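Local coordinates for protein mitochondrial association factor 1 (Toxoplasma gondii, PDB 6BXS) that is encoded by a parasite locus required for direct manipulation of host mitochondria and has a macro domain, a fold that in many relatives binds ADP-ribose, at residues Glu73-Arg76 and Asn77-Pro80; Glu102-Pro105 and Gly106-Val109; Ala128-Pro131 and Asn132-Trp135; Val197-Tyr200 and Asn201-Pro204; Leu268-Ser271 and Glu272-Lys276. All coordinates share one frame; numbering follows the deposited sequence.

Interaction 1: residues Glu73-Arg76 and Asn77-Pro80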
loop_
_atom_site.group_PDB
_atom_site.type_symbol
_atom_site.label_atom_id
_atom_site.label_comp_id
_atom_site.label_asym_id
_atom_site.label_seq_id
_atom_site.Cartn_x
_atom_site.Cartn_y
_atom_site.Cartn_z
ATOM N N GLU A 73 19.859 -2.478 0.769
ATOM C CA GLU A 73 20.304 -1.359 -0.053
ATOM C C GLU A 73 21.094 -0.355 0.782
ATOM O O GLU A 73 22.032 0.271 0.288
ATOM C CB GLU A 73 19.106 -0.674 -0.715
ATOM C CG GLU A 73 19.484 0.389 -1.733
ATOM C CD GLU A 73 20.214 -0.183 -2.937
ATOM O OE1 GLU A 73 19.938 -1.345 -3.309
ATOM O OE2 GLU A 73 21.064 0.531 -3.510
ATOM N N ALA A 74 20.713 -0.207 2.047
ATOM C CA ALA A 74 21.424 0.684 2.959
ATOM C C ALA A 74 22.848 0.190 3.194
ATOM O O ALA A 74 23.798 0.972 3.153
ATOM C CB ALA A 74 20.679 0.798 4.284
ATOM N N ARG A 75 22.986 -1.109 3.442
ATOM C CA ARG A 75 24.295 -1.713 3.673
ATOM C C ARG A 75 25.140 -1.632 2.408
ATOM O O ARG A 75 26.344 -1.383 2.462
ATOM C CB ARG A 75 24.148 -3.172 4.112
ATOM C CG ARG A 75 25.302 -3.682 4.962
ATOM C CD ARG A 75 25.182 -3.196 6.397
ATOM N NE ARG A 75 24.051 -3.814 7.084
ATOM C CZ ARG A 75 23.526 -3.369 8.222
ATOM N NH1 ARG A 75 24.019 -2.287 8.812
ATOM N NH2 ARG A 75 22.499 -4.004 8.770
ATOM N N ARG A 76 24.489 -1.851 1.270
ATOM C CA ARG A 76 25.140 -1.773 -0.031
ATOM C C ARG A 76 25.759 -0.394 -0.247
ATOM O O ARG A 76 26.893 -0.277 -0.713
ATOM C CB ARG A 76 24.131 -2.086 -1.136
ATOM C CG ARG A 76 24.707 -2.114 -2.537
ATOM C CD ARG A 76 23.685 -2.664 -3.520
ATOM N NE ARG A 76 23.486 -4.100 -3.349
ATOM C CZ ARG A 76 22.477 -4.789 -3.874
ATOM N NH1 ARG A 76 22.386 -6.094 -3.661
ATOM N NH2 ARG A 76 21.555 -4.177 -4.606
ATOM N N ASN A 77 25.007 0.644 0.107
ATOM C CA ASN A 77 25.480 2.019 -0.007
ATOM C C ASN A 77 26.263 2.456 1.230
ATOM O O ASN A 77 26.515 3.644 1.431
ATOM C CB ASN A 77 24.297 2.957 -0.243
ATOM C CG ASN A 77 23.571 2.659 -1.539
ATOM O OD1 ASN A 77 24.190 2.551 -2.597
ATOM N ND2 ASN A 77 22.255 2.503 -1.459
ATOM N N ARG A 78 26.637 1.479 2.050
ATOM C CA ARG A 78 27.454 1.702 3.241
ATOM C C ARG A 78 26.829 2.695 4.218
ATOM O O ARG A 78 27.340 3.796 4.417
ATOM C CB ARG A 78 28.855 2.179 2.841
ATOM C CG ARG A 78 29.723 1.100 2.201
ATOM C CD ARG A 78 29.884 -0.121 3.101
ATOM N NE ARG A 78 29.974 0.243 4.518
ATOM C CZ ARG A 78 29.160 -0.193 5.482
ATOM N NH1 ARG A 78 28.165 -1.036 5.220
ATOM N NH2 ARG A 78 29.344 0.216 6.729
ATOM N N ILE A 79 25.720 2.284 4.824
ATOM C CA ILE A 79 25.091 3.036 5.903
ATOM C C ILE A 79 24.826 2.099 7.076
ATOM O O ILE A 79 24.361 0.979 6.874
ATOM C CB ILE A 79 23.769 3.683 5.451
ATOM C CG1 ILE A 79 24.041 4.765 4.410
ATOM C CG2 ILE A 79 23.028 4.302 6.636
ATOM C CD1 ILE A 79 22.826 5.165 3.628
ATOM N N PRO A 80 25.115 2.550 8.309
ATOM C CA PRO A 80 24.812 1.671 9.441
ATOM C C PRO A 80 23.319 1.689 9.770
ATOM O O PRO A 80 22.860 2.532 10.543
ATOM C CB PRO A 80 25.656 2.256 10.588
ATOM C CG PRO A 80 26.243 3.555 10.068
ATOM C CD PRO A 80 25.583 3.868 8.766
#
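Ile79 N reaches back to Ala74 O at 2.9 Å and Arg78 N to Arg75 O at 2.9 Å. Together these bonds make a Schellman motif, which ends helix 61-76. Arg78 is its C-prime residue and has positive phi (58°), the value that lets the chain turn back over the last carbonyls. Asn77 still closes a helical bond from its N to Glu73 O, but it is the first residue to leave helical angles. Its side chain folds back along the helix. CG lies beside the backbone N (chi1 -62°), which brings the amide to Glu73 OE2. There Asn77 ND2 donates to Glu73 OE2 at 3.1 Å, on the anti side and tilted out of the carboxylate plane. The amide and carboxylate planes are 57° apart. ND2 also gives a hydrogen bond to Glu155 O, which ties the helix end to a neighbouring loop. A bend at chi2 turns the Glu73 carboxylate toward both partners, and Glu73 OE1 forms a salt bridge with Arg76 NH2 at 3.5 Å, so the carboxylate is shared between an amide and a guanidinium. On the apolar side Ala74 CB faces Ile79 CB at 4.4 Å, and Val156 and Leu81 also pack on Ala74. The Arg78 chain bends at chi2 and chi3 and curls back to the helix. The Arg75 and Arg78 guanidinium planes are nearly parallel, but their charged atoms do not touch. Arg78 NH1 makes a weak bond to Arg75 O at 3.3 Å, with that oxygen near the guanidinium plane at its edge.

Interaction 2: residues Glu102-Pro105 and Gly106-Val109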
loop_
_atom_site.group_PDB
_atom_site.type_symbol
_atom_site.label_atom_id
_atom_site.label_comp_id
_atom_site.label_asym_id
_atom_site.label_seq_id
_atom_site.Cartn_x
_atom_site.Cartn_y
_atom_site.Cartn_z
ATOM N N GLU A 102 -5.230 12.442 11.372
ATOM C CA GLU A 102 -6.518 12.272 12.035
ATOM C C GLU A 102 -7.153 13.612 12.397
ATOM O O GLU A 102 -8.376 13.716 12.481
ATOM C CB GLU A 102 -6.357 11.407 13.289
ATOM C CG GLU A 102 -6.223 9.917 12.993
ATOM C CD GLU A 102 -6.010 9.080 14.244
ATOM O OE1 GLU A 102 -6.055 7.835 14.140
ATOM O OE2 GLU A 102 -5.797 9.664 15.327
ATOM N N ARG A 103 -6.325 14.631 12.612
ATOM C CA ARG A 103 -6.819 15.984 12.865
ATOM C C ARG A 103 -7.582 16.522 11.662
ATOM O O ARG A 103 -8.535 17.289 11.809
ATOM C CB ARG A 103 -5.669 16.941 13.187
ATOM C CG ARG A 103 -4.980 16.729 14.519
ATOM C CD ARG A 103 -3.708 17.562 14.555
ATOM N NE ARG A 103 -3.339 17.996 15.901
ATOM C CZ ARG A 103 -2.476 17.366 16.698
ATOM N NH1 ARG A 103 -2.214 17.860 17.899
ATOM N NH2 ARG A 103 -1.876 16.249 16.304
ATOM N N GLN A 104 -7.147 16.117 10.472
ATOM C CA GLN A 104 -7.691 16.626 9.219
ATOM C C GLN A 104 -7.931 15.492 8.231
ATOM O O GLN A 104 -7.143 15.296 7.307
ATOM C CB GLN A 104 -6.739 17.652 8.603
ATOM C CG GLN A 104 -6.589 18.938 9.394
ATOM C CD GLN A 104 -5.468 19.807 8.859
ATOM O OE1 GLN A 104 -4.295 19.590 9.169
ATOM N NE2 GLN A 104 -5.822 20.792 8.039
ATOM N N PRO A 105 -9.017 14.730 8.427
ATOM C CA PRO A 105 -9.317 13.612 7.528
ATOM C C PRO A 105 -9.511 14.064 6.083
ATOM O O PRO A 105 -10.145 15.091 5.841
ATOM C CB PRO A 105 -10.616 13.036 8.101
ATOM C CG PRO A 105 -10.663 13.510 9.514
ATOM C CD PRO A 105 -10.002 14.847 9.515
ATOM N N GLY A 106 -8.959 13.307 5.141
ATOM C CA GLY A 106 -9.099 13.618 3.731
ATOM C C GLY A 106 -8.067 14.609 3.224
ATOM O O GLY A 106 -8.131 15.038 2.070
ATOM N N THR A 107 -7.119 14.972 4.084
ATOM C CA THR A 107 -6.047 15.890 3.710
ATOM C C THR A 107 -4.693 15.203 3.839
ATOM O O THR A 107 -4.484 14.382 4.733
ATOM C CB THR A 107 -6.047 17.160 4.585
ATOM O OG1 THR A 107 -5.572 16.838 5.897
ATOM C CG2 THR A 107 -7.445 17.754 4.680
ATOM N N LEU A 108 -3.777 15.542 2.939
ATOM C CA LEU A 108 -2.430 14.987 2.971
ATOM C C LEU A 108 -1.544 15.804 3.906
ATOM O O LEU A 108 -1.264 16.974 3.644
ATOM C CB LEU A 108 -1.831 14.959 1.563
ATOM C CG LEU A 108 -0.540 14.154 1.385
ATOM C CD1 LEU A 108 -0.808 12.665 1.522
ATOM C CD2 LEU A 108 0.102 14.462 0.041
ATOM N N VAL A 109 -1.112 15.186 5.002
ATOM C CA VAL A 109 -0.220 15.849 5.948
ATOM C C VAL A 109 1.214 15.434 5.655
ATOM O O VAL A 109 1.451 14.494 4.895
ATOM C CB VAL A 109 -0.590 15.529 7.409
ATOM C CG1 VAL A 109 -1.968 16.094 7.722
ATOM C CG2 VAL A 109 -0.547 14.031 7.679
HETATM O O HOH W 1 -5.653 12.816 6.598
#
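Thr107 OG1 donates to Gln104 O at 2.6 Å, and Thr107 N donates to the same oxygen at 3.2 Å. This double grip is the tight part of the contact. Both donors come somewhat out of the carbonyl plane, OG1 by 21° and N by 31°. OG1 sits between its own backbone N and carbonyl carbon (chi1 73°), which aims the hydroxyl back across the turn. Thr107 OG1 also lies close to Gln104 CB, at 3.1 Å. The Thr107 methyl CG2 lies 3.6 Å from Gln104 O. Gly106 takes the positive phi of the third turn position. The other side is looser. Gln104 runs extended beyond CG at the surface, and Gln104 OE1 comes only within 4.4 Å of Val109 CG1. Away from the Gln104 side chain, a water lies 3.0 Å from Gln104 O and 2.7 Å from Thr107 O, within hydrogen-bonding distance of both. Pro105 is exposed but rests on Val130, while Gly106 shares a backbone hydrogen bond with Val127. The whole is a type II beta turn from Gln104 to Thr107, with proline and glycine at its two central positions, joining helix 83-103 to edge strand 109-111.

Interaction 3: residues Ala128-Pro131 and Asn132-Trp135; sequences AIVP and NTVW
Thr133 lies across Val130 at about a right angle, and its hydroxyl and its methyl both meet that residue. The contact belongs to the loop between strand 120-126 and helix 137-140 of the macro domain. Thr133 OG1 donates to Val130 O at 2.7 Å, in the carbonyl plane. A chi1 of 60° turns the hydroxyl to this oxygen and leaves CG2 beside the backbone N. The Thr133 methyl CG2 packs on Val130 CG1 at 3.6 Å. Ile129 approaches Thr133 obliquely and Val134 crosswise. One branch serves both: Ile129 CG2 is 3.7 Å from Thr133 OG1 and 4.2 Å from Val134 CG2. The longer branch of Ile129 goes to the indole instead. Ile129 CD1 stands 4.4 Å from Trp135 CZ3. Asn132, with positive phi (65°), turns the chain, and its OD1 accepts from Glu137 N near the start of the next helix. Trp135 CG sits over its own backbone (chi1 58°), which brings the indole back toward Pro131 and Ile129. The buried indole also touches Ala188 of helix 179-202 and Val144. Pro131 is met by the benzene end of the indole, where Trp135 CZ2 lies 3.9 Å from Pro131 CA.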
loop_
_atom_site.group_PDB
_atom_site.type_symbol
_atom_site.label_atom_id
_atom_site.label_comp_id
_atom_site.label_asym_id
_atom_site.label_seq_id
_atom_site.Cartn_x
_atom_site.Cartn_y
_atom_site.Cartn_z
ATOM N N ALA A 128 -8.885 8.585 4.957
ATOM C CA ALA A 128 -10.201 8.906 4.430
ATOM C C ALA A 128 -11.193 9.034 5.580
ATOM O O ALA A 128 -12.098 9.870 5.549
ATOM C CB ALA A 128 -10.653 7.841 3.444
ATOM N N ILE A 129 -11.004 8.194 6.594
ATOM C CA ILE A 129 -11.860 8.188 7.774
ATOM C C ILE A 129 -11.003 8.045 9.026
ATOM O O ILE A 129 -10.061 7.258 9.050
ATOM C CB ILE A 129 -12.890 7.036 7.722
ATOM C CG1 ILE A 129 -13.708 7.111 6.430
ATOM C CG2 ILE A 129 -13.808 7.079 8.946
ATOM C CD1 ILE A 129 -14.660 5.949 6.229
ATOM N N VAL A 130 -11.323 8.817 10.060
ATOM C CA VAL A 130 -10.642 8.672 11.342
ATOM C C VAL A 130 -10.830 7.244 11.843
ATOM O O VAL A 130 -11.966 6.801 12.011
ATOM C CB VAL A 130 -11.174 9.657 12.399
ATOM C CG1 VAL A 130 -10.479 9.432 13.743
ATOM C CG2 VAL A 130 -10.980 11.094 11.939
ATOM N N PRO A 131 -9.725 6.511 12.072
ATOM C CA PRO A 131 -9.860 5.145 12.597
ATOM C C PRO A 131 -10.643 5.087 13.904
ATOM O O PRO A 131 -10.614 6.042 14.676
ATOM C CB PRO A 131 -8.409 4.709 12.822
ATOM C CG PRO A 131 -7.615 5.532 11.878
ATOM C CD PRO A 131 -8.319 6.851 11.790
ATOM N N ASN A 132 -11.342 3.979 14.126
ATOM C CA ASN A 132 -12.064 3.743 15.371
ATOM C C ASN A 132 -13.215 4.723 15.610
ATOM O O ASN A 132 -13.503 5.074 16.755
ATOM C CB ASN A 132 -11.096 3.800 16.555
ATOM C CG ASN A 132 -11.665 3.152 17.807
ATOM O OD1 ASN A 132 -12.369 2.143 17.739
ATOM N ND2 ASN A 132 -11.373 3.742 18.958
ATOM N N THR A 133 -13.865 5.171 14.537
ATOM C CA THR A 133 -15.050 6.020 14.659
ATOM C C THR A 133 -16.261 5.348 14.024
ATOM O O THR A 133 -17.328 5.251 14.633
ATOM C CB THR A 133 -14.840 7.398 13.997
ATOM O OG1 THR A 133 -14.556 7.231 12.601
ATOM C CG2 THR A 133 -13.694 8.150 14.670
ATOM N N VAL A 134 -16.074 4.883 12.795
ATOM C CA VAL A 134 -17.127 4.242 12.027
ATOM C C VAL A 134 -17.055 2.724 12.208
ATOM O O VAL A 134 -18.029 2.008 11.971
ATOM C CB VAL A 134 -17.012 4.642 10.543
ATOM C CG1 VAL A 134 -17.680 3.639 9.638
ATOM C CG2 VAL A 134 -17.614 6.026 10.330
ATOM N N TRP A 135 -15.889 2.248 12.633
ATOM C CA TRP A 135 -15.723 0.863 13.062
ATOM C C TRP A 135 -15.055 0.846 14.434
ATOM O O TRP A 135 -14.554 1.871 14.889
ATOM C CB TRP A 135 -14.894 0.072 12.049
ATOM C CG TRP A 135 -13.536 0.651 11.807
ATOM C CD1 TRP A 135 -12.440 0.530 12.610
ATOM C CD2 TRP A 135 -13.127 1.441 10.684
ATOM N NE1 TRP A 135 -11.375 1.199 12.059
ATOM C CE2 TRP A 135 -11.769 1.766 10.876
ATOM C CE3 TRP A 135 -13.776 1.906 9.536
ATOM C CZ2 TRP A 135 -11.050 2.534 9.964
ATOM C CZ3 TRP A 135 -13.059 2.669 8.632
ATOM C CH2 TRP A 135 -11.712 2.974 8.850
#

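Interaction 4: residues Val197-Tyr200 and Asn201-Pro204; sequences VSEY and NKTP. With SO4 (sulfate ion), chain D; SO4 (sulfate ion), chain G.
The Tyr200 ring and the Asn201 amide are neighbours with planes 50° apart, at the C-terminal end of helix 179-202 in the macro domain. Asn201 OD1 lies obliquely to the ring, 3.5 Å from Tyr200 CD2. Phe124 meets the same ring edge-to-face, and Tyr200 OH is hydrogen-bonded to Lys209 O. The amide is held from both ends: OD1 accepts from Val211 N, and Asn201 ND2 gives a nearly straight bond (166°) to O2 of the chain D sulfate at 3.1 Å. Asn201 runs alongside Val197, whose CG1 is 3.6 Å from Asn201 ND2. Glu199 and Lys202 meet at an oblique angle, with a salt bridge from Glu199 OE2 to Lys202 NZ at 3.6 Å. Lys202 NZ also binds O2 of the chain G sulfate at 3.0 Å. A water donates to Ser198 OG and Glu199 OE1. Both sulfates probably come from the crystallisation liquor. Thr203 follows the weakly bonded helix end and leads into helix 205-208; its OG1 bonds weakly to Gly206 N. The hydroxyl points back at the helix end (chi1 67°). Tyr200 O takes two bonds, from Thr203 N at 3.1 Å and, in the carbonyl plane, from Thr203 OG1 at 2.6 Å.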
loop_
_atom_site.group_PDB
_atom_site.type_symbol
_atom_site.label_atom_id
_atom_site.label_comp_id
_atom_site.label_asym_id
_atom_site.label_seq_id
_atom_site.Cartn_x
_atom_site.Cartn_y
_atom_site.Cartn_z
ATOM N N VAL A 197 -2.185 9.112 -3.025
ATOM C CA VAL A 197 -1.508 9.285 -4.306
ATOM C C VAL A 197 -2.048 10.505 -5.041
ATOM O O VAL A 197 -1.281 11.342 -5.511
ATOM C CB VAL A 197 -1.670 8.043 -5.199
ATOM C CG1 VAL A 197 -1.123 8.310 -6.599
ATOM C CG2 VAL A 197 -0.963 6.846 -4.575
ATOM N N SER A 198 -3.371 10.585 -5.146
ATOM C CA SER A 198 -4.031 11.709 -5.802
ATOM C C SER A 198 -3.590 13.038 -5.208
ATOM O O SER A 198 -3.220 13.960 -5.931
ATOM C CB SER A 198 -5.550 11.576 -5.686
ATOM O OG SER A 198 -6.192 12.769 -6.100
ATOM N N GLU A 199 -3.633 13.126 -3.885
ATOM C CA GLU A 199 -3.276 14.353 -3.190
ATOM C C GLU A 199 -1.782 14.641 -3.328
ATOM O O GLU A 199 -1.379 15.791 -3.506
ATOM C CB GLU A 199 -3.668 14.254 -1.715
ATOM C CG GLU A 199 -4.126 15.559 -1.096
ATOM C CD GLU A 199 -5.365 16.123 -1.766
ATOM O OE1 GLU A 199 -6.261 15.333 -2.128
ATOM O OE2 GLU A 199 -5.438 17.359 -1.935
ATOM N N TYR A 200 -0.964 13.596 -3.259
ATOM C CA TYR A 200 0.485 13.754 -3.353
ATOM C C TYR A 200 0.917 14.232 -4.738
ATOM O O TYR A 200 1.804 15.074 -4.859
ATOM C CB TYR A 200 1.190 12.437 -3.014
ATOM C CG TYR A 200 2.644 12.397 -3.427
ATOM C CD1 TYR A 200 3.632 12.947 -2.619
ATOM C CD2 TYR A 200 3.032 11.805 -4.622
ATOM C CE1 TYR A 200 4.964 12.912 -2.994
ATOM C CE2 TYR A 200 4.360 11.766 -5.004
ATOM C CZ TYR A 200 5.321 12.320 -4.187
ATOM O OH TYR A 200 6.644 12.279 -4.563
ATOM N N ASN A 201 0.292 13.696 -5.782
ATOM C CA ASN A 201 0.653 14.077 -7.145
ATOM C C ASN A 201 0.286 15.527 -7.463
ATOM O O ASN A 201 0.788 16.096 -8.431
ATOM C CB ASN A 201 -0.009 13.143 -8.159
ATOM C CG ASN A 201 0.729 11.823 -8.314
ATOM O OD1 ASN A 201 1.889 11.694 -7.918
ATOM N ND2 ASN A 201 0.063 10.838 -8.907
ATOM N N LYS A 202 -0.578 16.122 -6.647
ATOM C CA LYS A 202 -0.961 17.519 -6.837
ATOM C C LYS A 202 0.068 18.482 -6.252
ATOM O O LYS A 202 0.098 19.656 -6.613
ATOM C CB LYS A 202 -2.325 17.800 -6.205
ATOM C CG LYS A 202 -3.510 17.222 -6.959
ATOM C CD LYS A 202 -4.809 17.875 -6.502
ATOM C CE LYS A 202 -5.826 16.857 -6.018
ATOM N NZ LYS A 202 -6.886 17.503 -5.195
ATOM N N THR A 203 0.903 17.989 -5.341
ATOM C CA THR A 203 1.895 18.827 -4.676
ATOM C C THR A 203 3.084 19.099 -5.598
ATOM O O THR A 203 3.196 18.484 -6.657
ATOM C CB THR A 203 2.399 18.172 -3.374
ATOM O OG1 THR A 203 3.151 16.994 -3.685
ATOM C CG2 THR A 203 1.235 17.805 -2.472
ATOM N N PRO A 204 3.972 20.032 -5.204
ATOM C CA PRO A 204 5.197 20.273 -5.976
ATOM C C PRO A 204 6.077 19.031 -6.064
ATOM O O PRO A 204 6.811 18.851 -7.036
ATOM C CB PRO A 204 5.898 21.383 -5.187
ATOM C CG PRO A 204 4.803 22.072 -4.450
ATOM C CD PRO A 204 3.831 20.991 -4.093
HETATM S S SO4 D . -3.648 10.688 -10.178
HETATM O O1 SO4 D . -4.469 10.437 -8.997
HETATM O O2 SO4 D . -2.717 11.777 -9.902
HETATM O O3 SO4 D . -2.903 9.482 -10.520
HETATM O O4 SO4 D . -4.512 11.058 -11.297
HETATM S S SO4 G . -10.754 15.742 -5.091
HETATM O O1 SO4 G . -10.861 15.130 -3.766
HETATM O O2 SO4 G . -9.826 16.868 -5.038
HETATM O O3 SO4 G . -10.263 14.755 -6.049
HETATM O O4 SO4 G . -12.070 16.218 -5.515
HETATM O O HOH W 2 -7.592 14.191 -4.459
#

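Interaction 5: residues Leu268-Ser271 and Glu272-Lys276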
loop_
_atom_site.group_PDB
_atom_site.type_symbol
_atom_site.label_atom_id
_atom_site.label_comp_id
_atom_site.label_asym_id
_atom_site.label_seq_id
_atom_site.Cartn_x
_atom_site.Cartn_y
_atom_site.Cartn_z
ATOM N N LEU A 268 -12.096 -9.191 -8.677
ATOM C CA LEU A 268 -12.375 -8.146 -9.654
ATOM C C LEU A 268 -13.057 -8.709 -10.900
ATOM O O LEU A 268 -13.897 -8.043 -11.501
ATOM C CB LEU A 268 -11.084 -7.419 -10.036
ATOM C CG LEU A 268 -10.704 -6.252 -9.119
ATOM C CD1 LEU A 268 -9.266 -5.810 -9.365
ATOM C CD2 LEU A 268 -11.657 -5.077 -9.310
ATOM N N MET A 269 -12.688 -9.929 -11.287
ATOM C CA MET A 269 -13.376 -10.627 -12.372
ATOM C C MET A 269 -14.864 -10.717 -12.061
ATOM O O MET A 269 -15.709 -10.532 -12.937
ATOM C CB MET A 269 -12.808 -12.034 -12.574
ATOM C CG MET A 269 -11.447 -12.096 -13.256
ATOM S SD MET A 269 -11.494 -11.691 -15.012
ATOM C CE MET A 269 -10.882 -10.014 -14.969
ATOM N N GLU A 270 -15.175 -11.006 -10.801
ATOM C CA GLU A 270 -16.556 -11.131 -10.356
ATOM C C GLU A 270 -17.268 -9.782 -10.398
ATOM O O GLU A 270 -18.439 -9.704 -10.761
ATOM C CB GLU A 270 -16.607 -11.717 -8.944
ATOM C CG GLU A 270 -18.016 -12.005 -8.442
ATOM C CD GLU A 270 -18.043 -12.957 -7.259
ATOM O OE1 GLU A 270 -17.194 -13.874 -7.198
ATOM O OE2 GLU A 270 -18.917 -12.787 -6.382
ATOM N N SER A 271 -16.552 -8.723 -10.029
ATOM C CA SER A 271 -17.103 -7.372 -10.083
ATOM C C SER A 271 -17.397 -6.969 -11.524
ATOM O O SER A 271 -18.417 -6.343 -11.806
ATOM C CB SER A 271 -16.142 -6.372 -9.444
ATOM O OG SER A 271 -16.176 -6.465 -8.030
ATOM N N GLU A 272 -16.490 -7.329 -12.427
ATOM C CA GLU A 272 -16.650 -7.039 -13.847
ATOM C C GLU A 272 -17.876 -7.756 -14.401
ATOM O O GLU A 272 -18.675 -7.170 -15.132
ATOM C CB GLU A 272 -15.395 -7.458 -14.620
ATOM C CG GLU A 272 -15.440 -7.217 -16.125
ATOM C CD GLU A 272 -15.270 -5.755 -16.499
ATOM O OE1 GLU A 272 -15.404 -4.887 -15.611
ATOM O OE2 GLU A 272 -14.990 -5.476 -17.684
ATOM N N ARG A 273 -18.011 -9.029 -14.046
ATOM C CA ARG A 273 -19.142 -9.840 -14.479
ATOM C C ARG A 273 -20.448 -9.245 -13.959
ATOM O O ARG A 273 -21.446 -9.188 -14.675
ATOM C CB ARG A 273 -18.979 -11.281 -13.988
ATOM C CG ARG A 273 -19.888 -12.296 -14.668
ATOM C CD ARG A 273 -19.279 -12.833 -15.958
ATOM N NE ARG A 273 -19.878 -14.107 -16.352
ATOM C CZ ARG A 273 -19.515 -15.292 -15.867
ATOM N NH1 ARG A 273 -18.548 -15.380 -14.960
ATOM N NH2 ARG A 273 -20.119 -16.394 -16.286
ATOM N N LYS A 274 -20.424 -8.794 -12.709
ATOM C CA LYS A 274 -21.606 -8.219 -12.075
ATOM C C LYS A 274 -21.982 -6.888 -12.717
ATOM O O LYS A 274 -23.161 -6.557 -12.837
ATOM C CB LYS A 274 -21.367 -8.028 -10.575
ATOM C CG LYS A 274 -22.377 -8.739 -9.692
ATOM C CD LYS A 274 -21.806 -9.043 -8.316
ATOM C CE LYS A 274 -22.672 -10.046 -7.573
ATOM N NZ LYS A 274 -22.095 -10.411 -6.251
ATOM N N TYR A 275 -20.971 -6.130 -13.126
ATOM C CA TYR A 275 -21.185 -4.840 -13.768
ATOM C C TYR A 275 -21.731 -5.018 -15.182
ATOM O O TYR A 275 -22.668 -4.330 -15.585
ATOM C CB TYR A 275 -19.879 -4.043 -13.800
ATOM C CG TYR A 275 -20.002 -2.661 -14.407
ATOM C CD1 TYR A 275 -19.961 -2.480 -15.782
ATOM C CD2 TYR A 275 -20.145 -1.537 -13.604
ATOM C CE1 TYR A 275 -20.067 -1.221 -16.342
ATOM C CE2 TYR A 275 -20.252 -0.273 -14.155
ATOM C CZ TYR A 275 -20.211 -0.122 -15.525
ATOM O OH TYR A 275 -20.316 1.132 -16.082
ATOM N N LYS A 276 -21.140 -5.947 -15.928
ATOM C CA LYS A 276 -21.504 -6.154 -17.327
ATOM C C LYS A 276 -22.826 -6.902 -17.486
ATOM O O LYS A 276 -23.348 -7.014 -18.596
ATOM C CB LYS A 276 -20.395 -6.914 -18.058
ATOM C CG LYS A 276 -19.212 -6.043 -18.467
ATOM C CD LYS A 276 -18.390 -6.671 -19.589
ATOM C CE LYS A 276 -19.149 -6.717 -20.913
ATOM N NZ LYS A 276 -19.649 -5.379 -21.342
#
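Lys274 starts one helical turn after Glu270 and runs beside it, the two side chains pointing the same way. Lys274 CB rests 3.4 Å from Glu270 O and 3.6 Å from Ser271 O. Lys274 CG is already 4.2 Å from Glu270 O. From there the chain is extended, and CD and CE carry the amine out along the Glu270 side chain. At the tip, Lys274 NZ comes within 4.0 Å of Glu270 OE2. This is a long salt bridge. Glu270 OE2 has a second, also weak and long, ion pair with Arg235 NE. A sulfate, probably from the crystallisation liquor, also lies beside the Glu270 side chain. Beneath these chains the backbone is regular. Glu272 N bonds to Leu268 O at 2.8 Å, and Lys274 N to Glu270 O at 2.9 Å. Ser271 OG is hydrogen-bonded to Arg235 and Glu242 of helix 230-248. The Glu272 chain bends at chi2; its OE1 accepts from Cys15 N and OE2 from Thr14 N. Leu268 packs on Phe13 and Ala238. The arrangement is an i to i+4 ion pair, here a long one, on the exposed side of an alpha helix, the C-terminal helix 263-276 of the macro domain.

Interactions 2, 3 and 4 form one connected patch, while interactions 1 and 5 lie apart. Interaction 2 is central to the patch. It touches interaction 3 where Pro105 CG meets Val130 CG2 at 3.4 Å, and interaction 4 where Leu108 CD2 meets Tyr200 CA at 3.5 Å. Interactions 3 and 4 do not meet; their nearest atoms are about 10 Å apart. Interactions 1 and 5 are on opposite sides of the chain's centre, with centres about 46 Å apart. Sulfates lie at interaction 4 and beside Glu270 in interaction 5. Whether any of them marks a ligand pocket is not settled.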